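Local coordinates for arfgap-like finger domain containing protein (Cryptosporidium parvum Iowa II, PDB 2OWA) that binds zinc through a Cys4 finger and probably stimulates GTP hydrolysis by ADP-ribosylation factor, at residues Val30-Phe40 against Asp93-Phe104; Cys62-Ile73 against Lys115-Ile123. All blocks are in the same frame, centred on the assembly; numbering follows the deposited sequence.

Interaction 1 (Val30-Phe40 against Asp93-Phe104); sequences VRNRPENRTCF and DIGGNGRARNYF. With ZN (zinc ion), chain C.
N36 and N97 face each other where the turn after helix 20-32 packs on the start of helix 97-107, their CA atoms 5.3 Å apart, and the N36 side chain bonds to the first turn of that helix through N97 N. This is the ArfGAP zinc-finger fold, in which the chain leading into the first CxxC cysteine pair leans on the helices that follow the finger. The N36 amide works at both ends. Its OD1 meets N97 N at 2.7 Å, nearly straight at the hydrogen (169°), beside the glycine at the N-cap, while ND2 donates to V30 O, which lies in the N36 amide plane, from above the V30 carbonyl plane. At one margin the R33 guanidinium reaches D93 end-on: NH2 and NH1 share OD1, and NH1 also takes a lone pair of D93 O. At the other margin R101 NH1 binds E35 OE1 at 2.6 Å, the carboxylate standing perpendicular to the guanidinium, and E35 O as well. F40, its CG anti to the backbone N (chi1 -170°), turns its ring edge to R101 N and F104 CD2, the latter 3.8 Å from F40 CZ; F40 CE1 also lies 3.5 Å from A100 CB. C39 turns its side chain the other way, to the zinc ion. N97 OD1 is held by F57 N of the neighbouring strand, and a water links R101 NE to F40 O.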
loop_
_atom_site.group_PDB
_atom_site.type_symbol
_atom_site.label_atom_id
_atom_site.label_comp_id
_atom_site.label_asym_id
_atom_site.label_seq_id
_atom_site.Cartn_x
_atom_site.Cartn_y
_atom_site.Cartn_z
ATOM N N VAL A 30 -1.210 10.161 6.715
ATOM C CA VAL A 30 -1.021 9.641 5.367
ATOM C C VAL A 30 -2.366 9.141 4.782
ATOM O O VAL A 30 -2.620 9.316 3.623
ATOM C CB VAL A 30 0.133 8.628 5.318
ATOM C CG1 VAL A 30 0.182 7.938 3.978
ATOM C CG2 VAL A 30 1.461 9.366 5.602
ATOM N N ARG A 31 -3.249 8.593 5.621
ATOM C CA ARG A 31 -4.593 8.148 5.169
ATOM C C ARG A 31 -5.495 9.302 4.776
ATOM O O ARG A 31 -6.399 9.115 3.970
ATOM C CB ARG A 31 -5.306 7.321 6.255
ATOM C CG ARG A 31 -4.995 5.845 6.217
ATOM C CD ARG A 31 -5.927 5.026 7.169
ATOM N NE ARG A 31 -6.252 5.708 8.440
ATOM C CZ ARG A 31 -5.745 5.414 9.644
ATOM N NH1 ARG A 31 -4.831 4.451 9.815
ATOM N NH2 ARG A 31 -6.145 6.107 10.704
ATOM N N ASN A 32 -5.257 10.478 5.367
ATOM C CA ASN A 32 -6.060 11.668 5.110
ATOM C C ASN A 32 -5.671 12.349 3.794
ATOM O O ASN A 32 -6.433 13.196 3.307
ATOM C CB ASN A 32 -6.007 12.663 6.309
ATOM C CG ASN A 32 -6.915 13.915 6.117
ATOM O OD1 ASN A 32 -6.426 15.049 5.906
ATOM N ND2 ASN A 32 -8.237 13.710 6.184
ATOM N N ARG A 33 -4.505 12.009 3.225
ATOM C CA ARG A 33 -4.142 12.470 1.845
ATOM C C ARG A 33 -5.270 12.067 0.914
ATOM O O ARG A 33 -5.713 10.916 0.963
ATOM C CB ARG A 33 -2.815 11.889 1.364
ATOM C CG ARG A 33 -1.656 12.394 2.153
ATOM C CD ARG A 33 -0.305 11.983 1.621
ATOM N NE ARG A 33 0.759 12.380 2.555
ATOM C CZ ARG A 33 2.008 11.916 2.580
ATOM N NH1 ARG A 33 2.437 11.005 1.713
ATOM N NH2 ARG A 33 2.866 12.394 3.472
ATOM N N PRO A 34 -5.791 13.025 0.112
ATOM C CA PRO A 34 -7.018 12.823 -0.685
ATOM C C PRO A 34 -7.077 11.559 -1.558
ATOM O O PRO A 34 -8.121 10.890 -1.589
ATOM C CB PRO A 34 -7.111 14.089 -1.553
ATOM C CG PRO A 34 -5.893 14.877 -1.287
ATOM C CD PRO A 34 -5.286 14.405 -0.001
ATOM N N GLU A 35 -6.000 11.242 -2.278
ATOM C CA GLU A 35 -5.973 9.987 -3.045
ATOM C C GLU A 35 -6.054 8.716 -2.184
ATOM O O GLU A 35 -6.491 7.701 -2.677
ATOM C CB GLU A 35 -4.754 9.914 -3.979
ATOM C CG GLU A 35 -4.824 10.872 -5.180
ATOM C CD GLU A 35 -5.967 10.568 -6.148
ATOM O OE1 GLU A 35 -6.019 9.424 -6.674
ATOM O OE2 GLU A 35 -6.805 11.489 -6.373
ATOM N N ASN A 36 -5.654 8.787 -0.910
ATOM C CA ASN A 36 -5.680 7.614 -0.013
ATOM C C ASN A 36 -7.017 7.396 0.706
ATOM O O ASN A 36 -7.127 6.509 1.558
ATOM C CB ASN A 36 -4.557 7.678 1.015
ATOM C CG ASN A 36 -3.165 7.515 0.404
ATOM O OD1 ASN A 36 -2.992 6.894 -0.653
ATOM N ND2 ASN A 36 -2.159 8.032 1.099
ATOM N N ARG A 37 -8.021 8.189 0.344
ATOM C CA ARG A 37 -9.324 8.184 1.041
ATOM C C ARG A 37 -10.387 7.322 0.353
ATOM O O ARG A 37 -11.526 7.204 0.789
ATOM C CB ARG A 37 -9.792 9.621 1.259
ATOM C CG ARG A 37 -8.838 10.387 2.171
ATOM C CD ARG A 37 -9.479 11.610 2.709
ATOM N NE ARG A 37 -10.346 11.346 3.868
ATOM C CZ ARG A 37 -11.047 12.294 4.485
ATOM N NH1 ARG A 37 -10.979 13.547 4.043
ATOM N NH2 ARG A 37 -11.821 11.994 5.527
ATOM N N THR A 38 -9.968 6.664 -0.704
ATOM C CA THR A 38 -10.789 5.685 -1.360
ATOM C C THR A 38 -9.915 4.429 -1.623
ATOM O O THR A 38 -8.742 4.554 -1.905
ATOM C CB THR A 38 -11.340 6.315 -2.636
ATOM O OG1 THR A 38 -12.114 5.357 -3.348
ATOM C CG2 THR A 38 -10.227 6.799 -3.529
ATOM N N CYS A 39 -10.479 3.232 -1.491
ATOM C CA CYS A 39 -9.697 1.987 -1.674
ATOM C C CYS A 39 -9.092 1.938 -3.078
ATOM O O CYS A 39 -9.761 2.278 -4.054
ATOM C CB CYS A 39 -10.589 0.782 -1.455
ATOM S SG CYS A 39 -9.974 -0.799 -2.008
ATOM N N PHE A 40 -7.844 1.498 -3.177
ATOM C CA PHE A 40 -7.164 1.425 -4.477
ATOM C C PHE A 40 -7.896 0.496 -5.466
ATOM O O PHE A 40 -7.885 0.749 -6.676
ATOM C CB PHE A 40 -5.696 0.967 -4.312
ATOM C CG PHE A 40 -4.879 1.091 -5.577
ATOM C CD1 PHE A 40 -4.452 2.343 -6.024
ATOM C CD2 PHE A 40 -4.526 -0.033 -6.302
ATOM C CE1 PHE A 40 -3.698 2.477 -7.213
ATOM C CE2 PHE A 40 -3.753 0.100 -7.504
ATOM C CZ PHE A 40 -3.358 1.374 -7.932
ATOM N N ASP A 93 4.854 6.445 2.753
ATOM C CA ASP A 93 4.922 7.886 2.663
ATOM C C ASP A 93 5.281 8.300 1.235
ATOM O O ASP A 93 4.652 9.219 0.682
ATOM C CB ASP A 93 5.961 8.422 3.657
ATOM C CG ASP A 93 5.847 9.942 3.878
ATOM O OD1 ASP A 93 4.999 10.608 3.231
ATOM O OD2 ASP A 93 6.640 10.472 4.708
ATOM N N ILE A 94 6.249 7.610 0.625
ATOM C CA ILE A 94 6.651 7.945 -0.773
ATOM C C ILE A 94 5.737 7.342 -1.842
ATOM O O ILE A 94 5.779 7.764 -3.016
ATOM C CB ILE A 94 8.133 7.605 -1.078
ATOM C CG1 ILE A 94 8.401 6.102 -0.927
ATOM C CG2 ILE A 94 9.078 8.412 -0.200
ATOM C CD1 ILE A 94 8.491 5.386 -2.204
ATOM N N GLY A 95 4.924 6.365 -1.435
ATOM C CA GLY A 95 3.949 5.750 -2.317
ATOM C C GLY A 95 2.588 6.433 -2.230
ATOM O O GLY A 95 2.455 7.641 -2.425
ATOM N N GLY A 96 1.561 5.657 -1.914
ATOM C CA GLY A 96 0.203 6.194 -1.848
ATOM C C GLY A 96 -0.614 5.775 -3.048
ATOM O O GLY A 96 -0.066 5.361 -4.087
ATOM N N ASN A 97 -1.935 5.865 -2.911
ATOM C CA ASN A 97 -2.857 5.580 -4.031
ATOM C C ASN A 97 -2.690 6.451 -5.276
ATOM O O ASN A 97 -2.773 5.934 -6.374
ATOM C CB ASN A 97 -4.314 5.594 -3.566
ATOM C CG ASN A 97 -4.645 4.432 -2.641
ATOM O OD1 ASN A 97 -3.759 3.667 -2.233
ATOM N ND2 ASN A 97 -5.942 4.305 -2.280
ATOM N N GLY A 98 -2.442 7.762 -5.116
ATOM C CA GLY A 98 -2.192 8.618 -6.273
ATOM C C GLY A 98 -0.990 8.260 -7.160
ATOM O O GLY A 98 -1.114 8.138 -8.389
ATOM N N ARG A 99 0.189 8.122 -6.564
ATOM C CA ARG A 99 1.352 7.673 -7.329
ATOM C C ARG A 99 1.141 6.323 -8.077
ATOM O O ARG A 99 1.558 6.183 -9.244
ATOM C CB ARG A 99 2.559 7.555 -6.399
ATOM C CG ARG A 99 3.850 7.331 -7.144
ATOM C CD ARG A 99 5.016 7.400 -6.230
ATOM N NE ARG A 99 6.261 7.582 -6.981
ATOM C CZ ARG A 99 7.462 7.718 -6.412
ATOM N NH1 ARG A 99 7.589 7.723 -5.087
ATOM N NH2 ARG A 99 8.537 7.873 -7.181
ATOM N N ALA A 100 0.535 5.350 -7.383
ATOM C CA ALA A 100 0.224 4.028 -7.952
ATOM C C ALA A 100 -0.813 4.093 -9.106
ATOM O O ALA A 100 -0.568 3.532 -10.190
ATOM C CB ALA A 100 -0.224 3.028 -6.852
ATOM N N ARG A 101 -1.926 4.804 -8.883
ATOM C CA ARG A 101 -2.932 5.056 -9.924
ATOM C C ARG A 101 -2.237 5.703 -11.122
ATOM O O ARG A 101 -2.463 5.301 -12.246
ATOM C CB ARG A 101 -4.056 5.995 -9.435
ATOM C CG ARG A 101 -5.253 5.279 -8.841
ATOM C CD ARG A 101 -6.092 6.254 -7.987
ATOM N NE ARG A 101 -6.953 5.556 -7.049
ATOM C CZ ARG A 101 -7.311 6.059 -5.872
ATOM N NH1 ARG A 101 -6.877 7.272 -5.534
ATOM N NH2 ARG A 101 -8.099 5.359 -5.039
ATOM N N ASN A 102 -1.353 6.655 -10.863
ATOM C CA ASN A 102 -0.699 7.354 -11.951
ATOM C C ASN A 102 0.158 6.392 -12.757
ATOM O O ASN A 102 0.077 6.373 -13.977
ATOM C CB ASN A 102 0.137 8.567 -11.461
ATOM C CG ASN A 102 1.032 9.154 -12.580
ATOM O OD1 ASN A 102 0.549 9.503 -13.648
ATOM N ND2 ASN A 102 2.332 9.244 -12.331
ATOM N N TYR A 103 0.983 5.597 -12.062
ATOM C CA TYR A 103 1.828 4.639 -12.727
ATOM C C TYR A 103 1.018 3.607 -13.543
ATOM O O TYR A 103 1.290 3.408 -14.733
ATOM C CB TYR A 103 2.747 3.937 -11.729
ATOM C CG TYR A 103 3.571 2.829 -12.352
ATOM C CD1 TYR A 103 4.761 3.112 -13.002
ATOM C CD2 TYR A 103 3.130 1.494 -12.316
ATOM C CE1 TYR A 103 5.514 2.117 -13.568
ATOM C CE2 TYR A 103 3.886 0.488 -12.886
ATOM C CZ TYR A 103 5.065 0.815 -13.512
ATOM O OH TYR A 103 5.815 -0.153 -14.079
ATOM N N PHE A 104 0.052 2.978 -12.892
ATOM C CA PHE A 104 -0.772 1.917 -13.515
ATOM C C PHE A 104 -1.657 2.392 -14.676
ATOM O O PHE A 104 -1.709 1.717 -15.697
ATOM C CB PHE A 104 -1.546 1.071 -12.468
ATOM C CG PHE A 104 -0.652 0.140 -11.669
ATOM C CD1 PHE A 104 0.095 -0.850 -12.317
ATOM C CD2 PHE A 104 -0.553 0.261 -10.267
ATOM C CE1 PHE A 104 0.956 -1.704 -11.591
ATOM C CE2 PHE A 104 0.271 -0.575 -9.521
ATOM C CZ PHE A 104 1.049 -1.564 -10.187
HETATM ZN ZN ZN C . -11.854 -2.300 -1.817
HETATM O O HOH W 1 1.310 10.281 -0.907
HETATM O O HOH W 2 -8.282 3.097 -7.889
#

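Interaction 2 (Cys62-Ile73 against Lys115-Ile123); sequences CSSDHRKMGVHI and KTKEYASSI. With ZN (zinc ion), chain C.
K117 lays its long side chain across one side of helix 60-67, touching C62, D65 and H66 in turn. Its CE lies 3.6 Å from D65 CB, the two side chains crossing at about a right angle, and its CG is 3.7 Å from H66 NE2. The chain bends at chi2 (103°) and again at chi4, which brings NZ within 3.8 Å of C62 SG, a zinc ligand, where the positive charge may temper the negative charge of the thiolate. D65 OD2, 4.3 Å from K117 NZ, is near enough for attraction but not for a salt bridge. From the same segment as K117, Y119 brings its hydroxyl into the plane of the H66 ring, Y119 OH to H66 CE1 3.3 Å. In this Cys4 zinc finger of the ArfGAP domain the helix carrying C62 is joined to K117 and the short, weakly bonded helix 118-121 after it. Farther along, the contact turns apolar: A120 CB meets I73 CG2 at 3.9 Å and, on the same side, CE of M69 at 4.2 Å, the methionine chain bending at chi3. The polar ends are set from outside. D41 forms a salt bridge with K117 and accepts hydrogen bonds from H66 NE2 and Y119 OH, while S74 OG fixes the other ring nitrogen of H66. K117 NZ also binds K115 O at 3.0 Å, from above the carbonyl plane.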
loop_
_atom_site.group_PDB
_atom_site.type_symbol
_atom_site.label_atom_id
_atom_site.label_comp_id
_atom_site.label_asym_id
_atom_site.label_seq_id
_atom_site.Cartn_x
_atom_site.Cartn_y
_atom_site.Cartn_z
ATOM N N CYS A 62 -11.251 -5.774 0.158
ATOM C CA CYS A 62 -10.161 -6.035 -0.795
ATOM C C CYS A 62 -8.936 -6.621 -0.108
ATOM O O CYS A 62 -8.233 -7.407 -0.721
ATOM C CB CYS A 62 -9.809 -4.779 -1.617
ATOM S SG CYS A 62 -11.234 -4.294 -2.604
ATOM N N SER A 63 -8.719 -6.271 1.165
ATOM C CA SER A 63 -7.638 -6.851 1.968
ATOM C C SER A 63 -7.701 -8.381 2.075
ATOM O O SER A 63 -6.669 -9.029 1.990
ATOM C CB SER A 63 -7.584 -6.231 3.362
ATOM O OG SER A 63 -8.782 -6.519 4.085
ATOM N N SER A 64 -8.907 -8.941 2.230
ATOM C CA SER A 64 -9.094 -10.398 2.237
ATOM C C SER A 64 -8.654 -11.019 0.955
ATOM O O SER A 64 -7.902 -11.977 0.990
ATOM C CB SER A 64 -10.544 -10.825 2.539
ATOM O OG SER A 64 -10.899 -10.451 3.853
ATOM N N ASP A 65 -9.138 -10.505 -0.175
ATOM C CA ASP A 65 -8.666 -10.977 -1.493
ATOM C C ASP A 65 -7.159 -10.958 -1.634
ATOM O O ASP A 65 -6.566 -11.940 -2.088
ATOM C CB ASP A 65 -9.311 -10.205 -2.648
ATOM C CG ASP A 65 -10.852 -10.300 -2.643
ATOM O OD1 ASP A 65 -11.420 -11.305 -2.147
ATOM O OD2 ASP A 65 -11.492 -9.329 -3.091
ATOM N N HIS A 66 -6.535 -9.835 -1.276
ATOM C CA HIS A 66 -5.073 -9.727 -1.291
ATOM C C HIS A 66 -4.385 -10.749 -0.384
ATOM O O HIS A 66 -3.333 -11.248 -0.725
ATOM C CB HIS A 66 -4.620 -8.333 -0.872
ATOM C CG HIS A 66 -4.767 -7.308 -1.946
ATOM N ND1 HIS A 66 -3.687 -6.682 -2.524
ATOM C CD2 HIS A 66 -5.867 -6.808 -2.556
ATOM C CE1 HIS A 66 -4.108 -5.825 -3.435
ATOM N NE2 HIS A 66 -5.431 -5.889 -3.475
ATOM N N ARG A 67 -4.977 -11.026 0.770
ATOM C CA ARG A 67 -4.398 -11.966 1.736
ATOM C C ARG A 67 -4.354 -13.414 1.204
ATOM O O ARG A 67 -3.530 -14.217 1.652
ATOM C CB ARG A 67 -5.132 -11.888 3.100
ATOM C CG ARG A 67 -4.757 -10.659 3.964
ATOM C CD ARG A 67 -5.334 -10.716 5.407
ATOM N NE ARG A 67 -6.803 -10.700 5.447
ATOM C CZ ARG A 67 -7.579 -9.609 5.576
ATOM N NH1 ARG A 67 -7.062 -8.393 5.674
ATOM N NH2 ARG A 67 -8.902 -9.726 5.598
ATOM N N LYS A 68 -5.238 -13.733 0.261
ATOM C CA LYS A 68 -5.231 -15.037 -0.420
ATOM C C LYS A 68 -4.189 -15.174 -1.527
ATOM O O LYS A 68 -4.008 -16.249 -2.068
ATOM C CB LYS A 68 -6.589 -15.330 -1.045
ATOM C CG LYS A 68 -7.781 -15.294 -0.117
ATOM C CD LYS A 68 -9.050 -15.445 -0.981
ATOM C CE LYS A 68 -10.270 -14.820 -0.318
ATOM N NZ LYS A 68 -10.432 -15.313 1.084
ATOM N N MET A 69 -3.527 -14.088 -1.898
ATOM C CA MET A 69 -2.598 -14.129 -3.021
ATOM C C MET A 69 -1.178 -14.541 -2.632
ATOM O O MET A 69 -0.461 -15.122 -3.448
ATOM C CB MET A 69 -2.550 -12.774 -3.707
ATOM C CG MET A 69 -3.882 -12.359 -4.289
ATOM S SD MET A 69 -3.851 -10.761 -5.119
ATOM C CE MET A 69 -3.055 -9.707 -3.975
ATOM N N GLY A 70 -0.737 -14.212 -1.425
ATOM C CA GLY A 70 0.616 -14.623 -1.017
ATOM C C GLY A 70 1.594 -13.471 -1.108
ATOM O O GLY A 70 1.537 -12.668 -2.057
ATOM N N VAL A 71 2.515 -13.429 -0.149
ATOM C CA VAL A 71 3.251 -12.213 0.167
ATOM C C VAL A 71 4.109 -11.669 -0.955
ATOM O O VAL A 71 4.373 -10.456 -0.989
ATOM C CB VAL A 71 4.122 -12.324 1.467
ATOM C CG1 VAL A 71 3.265 -12.200 2.704
ATOM C CG2 VAL A 71 4.921 -13.588 1.471
ATOM N N HIS A 72 4.573 -12.556 -1.842
ATOM C CA HIS A 72 5.358 -12.138 -2.999
ATOM C C HIS A 72 4.524 -11.387 -4.040
ATOM O O HIS A 72 5.074 -10.639 -4.890
ATOM C CB HIS A 72 6.054 -13.369 -3.622
ATOM C CG HIS A 72 5.107 -14.371 -4.213
ATOM N ND1 HIS A 72 4.225 -15.100 -3.447
ATOM C CD2 HIS A 72 4.888 -14.745 -5.502
ATOM C CE1 HIS A 72 3.496 -15.872 -4.237
ATOM N NE2 HIS A 72 3.876 -15.670 -5.488
ATOM N N ILE A 73 3.206 -11.604 -4.004
ATOM C CA ILE A 73 2.271 -10.866 -4.849
ATOM C C ILE A 73 1.831 -9.573 -4.121
ATOM O O ILE A 73 2.060 -8.476 -4.600
ATOM C CB ILE A 73 1.053 -11.752 -5.227
ATOM C CG1 ILE A 73 1.515 -13.112 -5.804
ATOM C CG2 ILE A 73 0.038 -10.975 -6.109
ATOM C CD1 ILE A 73 1.740 -13.128 -7.286
ATOM N N LYS A 115 -9.849 -3.485 -9.576
ATOM C CA LYS A 115 -10.752 -4.411 -8.919
ATOM C C LYS A 115 -10.327 -5.868 -9.093
ATOM O O LYS A 115 -10.548 -6.660 -8.221
ATOM C CB LYS A 115 -12.199 -4.239 -9.424
ATOM C CG LYS A 115 -13.189 -4.824 -8.465
ATOM N N THR A 116 -9.740 -6.227 -10.232
ATOM C CA THR A 116 -9.405 -7.631 -10.466
ATOM C C THR A 116 -8.047 -8.023 -9.886
ATOM O O THR A 116 -7.666 -9.216 -9.929
ATOM C CB THR A 116 -9.378 -7.959 -11.965
ATOM O OG1 THR A 116 -8.370 -7.169 -12.582
ATOM C CG2 THR A 116 -10.755 -7.684 -12.621
ATOM N N LYS A 117 -7.304 -7.010 -9.431
ATOM C CA LYS A 117 -5.938 -7.155 -8.886
ATOM C C LYS A 117 -4.956 -7.749 -9.923
ATOM O O LYS A 117 -3.877 -8.239 -9.567
ATOM C CB LYS A 117 -5.944 -7.979 -7.589
ATOM C CG LYS A 117 -6.851 -7.441 -6.477
ATOM C CD LYS A 117 -8.188 -8.231 -6.335
ATOM C CE LYS A 117 -9.057 -7.682 -5.201
ATOM N NZ LYS A 117 -9.538 -6.255 -5.443
ATOM N N GLU A 118 -5.327 -7.679 -11.197
ATOM C CA GLU A 118 -4.400 -8.033 -12.289
ATOM C C GLU A 118 -3.099 -7.262 -12.129
ATOM O O GLU A 118 -2.046 -7.842 -12.326
ATOM C CB GLU A 118 -5.004 -7.832 -13.664
ATOM C CG GLU A 118 -4.043 -8.173 -14.884
ATOM C CD GLU A 118 -4.741 -8.012 -16.279
ATOM O OE1 GLU A 118 -5.415 -8.942 -16.739
ATOM O OE2 GLU A 118 -4.597 -6.945 -16.928
ATOM N N TYR A 119 -3.155 -5.990 -11.735
ATOM C CA TYR A 119 -1.919 -5.213 -11.518
ATOM C C TYR A 119 -0.948 -5.892 -10.546
ATOM O O TYR A 119 0.231 -5.854 -10.773
ATOM C CB TYR A 119 -2.197 -3.760 -11.072
ATOM C CG TYR A 119 -2.730 -3.678 -9.655
ATOM C CD1 TYR A 119 -1.870 -3.548 -8.573
ATOM C CD2 TYR A 119 -4.110 -3.758 -9.408
ATOM C CE1 TYR A 119 -2.370 -3.480 -7.246
ATOM C CE2 TYR A 119 -4.635 -3.684 -8.085
ATOM C CZ TYR A 119 -3.739 -3.569 -7.003
ATOM O OH TYR A 119 -4.220 -3.481 -5.690
ATOM N N ALA A 120 -1.462 -6.479 -9.465
ATOM C CA ALA A 120 -0.656 -7.068 -8.418
ATOM C C ALA A 120 0.218 -8.216 -8.930
ATOM O O ALA A 120 1.339 -8.376 -8.447
ATOM C CB ALA A 120 -1.526 -7.553 -7.238
ATOM N N SER A 121 -0.306 -9.019 -9.859
ATOM C CA SER A 121 0.429 -10.212 -10.330
ATOM C C SER A 121 1.208 -9.939 -11.612
ATOM O O SER A 121 1.964 -10.819 -12.098
ATOM C CB SER A 121 -0.510 -11.411 -10.511
ATOM O OG SER A 121 -1.531 -11.188 -11.511
ATOM N N SER A 122 1.003 -8.740 -12.158
ATOM C CA SER A 122 1.588 -8.349 -13.437
ATOM C C SER A 122 3.093 -8.045 -13.329
ATOM O O SER A 122 3.561 -7.633 -12.281
ATOM C CB SER A 122 0.855 -7.142 -14.024
ATOM O OG SER A 122 1.197 -5.937 -13.344
ATOM N N ILE A 123 3.828 -8.221 -14.423
ATOM C CA ILE A 123 5.210 -7.737 -14.495
ATOM C C ILE A 123 5.341 -6.229 -14.224
ATOM O O ILE A 123 6.344 -5.802 -13.629
ATOM C CB ILE A 123 5.887 -8.128 -15.859
ATOM C CG1 ILE A 123 7.301 -7.565 -15.942
ATOM C CG2 ILE A 123 5.061 -7.649 -17.022
ATOM C CD1 ILE A 123 8.323 -8.632 -16.350
HETATM ZN ZN ZN C . -11.854 -2.300 -1.817
#

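How the interactions relate
The zinc joins one segment of each interaction, 30-40 and 62-73; their partners are held by side-chain contacts. Interaction 1 supplies C39 and interaction 2 supplies C62; with C42 and C59 they complete the tetrahedral set. Both are partly buried, but interaction 1, the larger, lies nearer the centre of the chain, and its buried asparagines and aromatic rings are flanked by salt bridges. Interaction 2 has no clear hydrogen bond between its segments and relies on side-chain packing, while the polar ends of K117, H66 and Y119 converge on D41. Y119 bridges the two, its ring meeting F40 edge-to-face and F104 at a steep angle, and helices 97-107 and 118-121 follow each other in sequence.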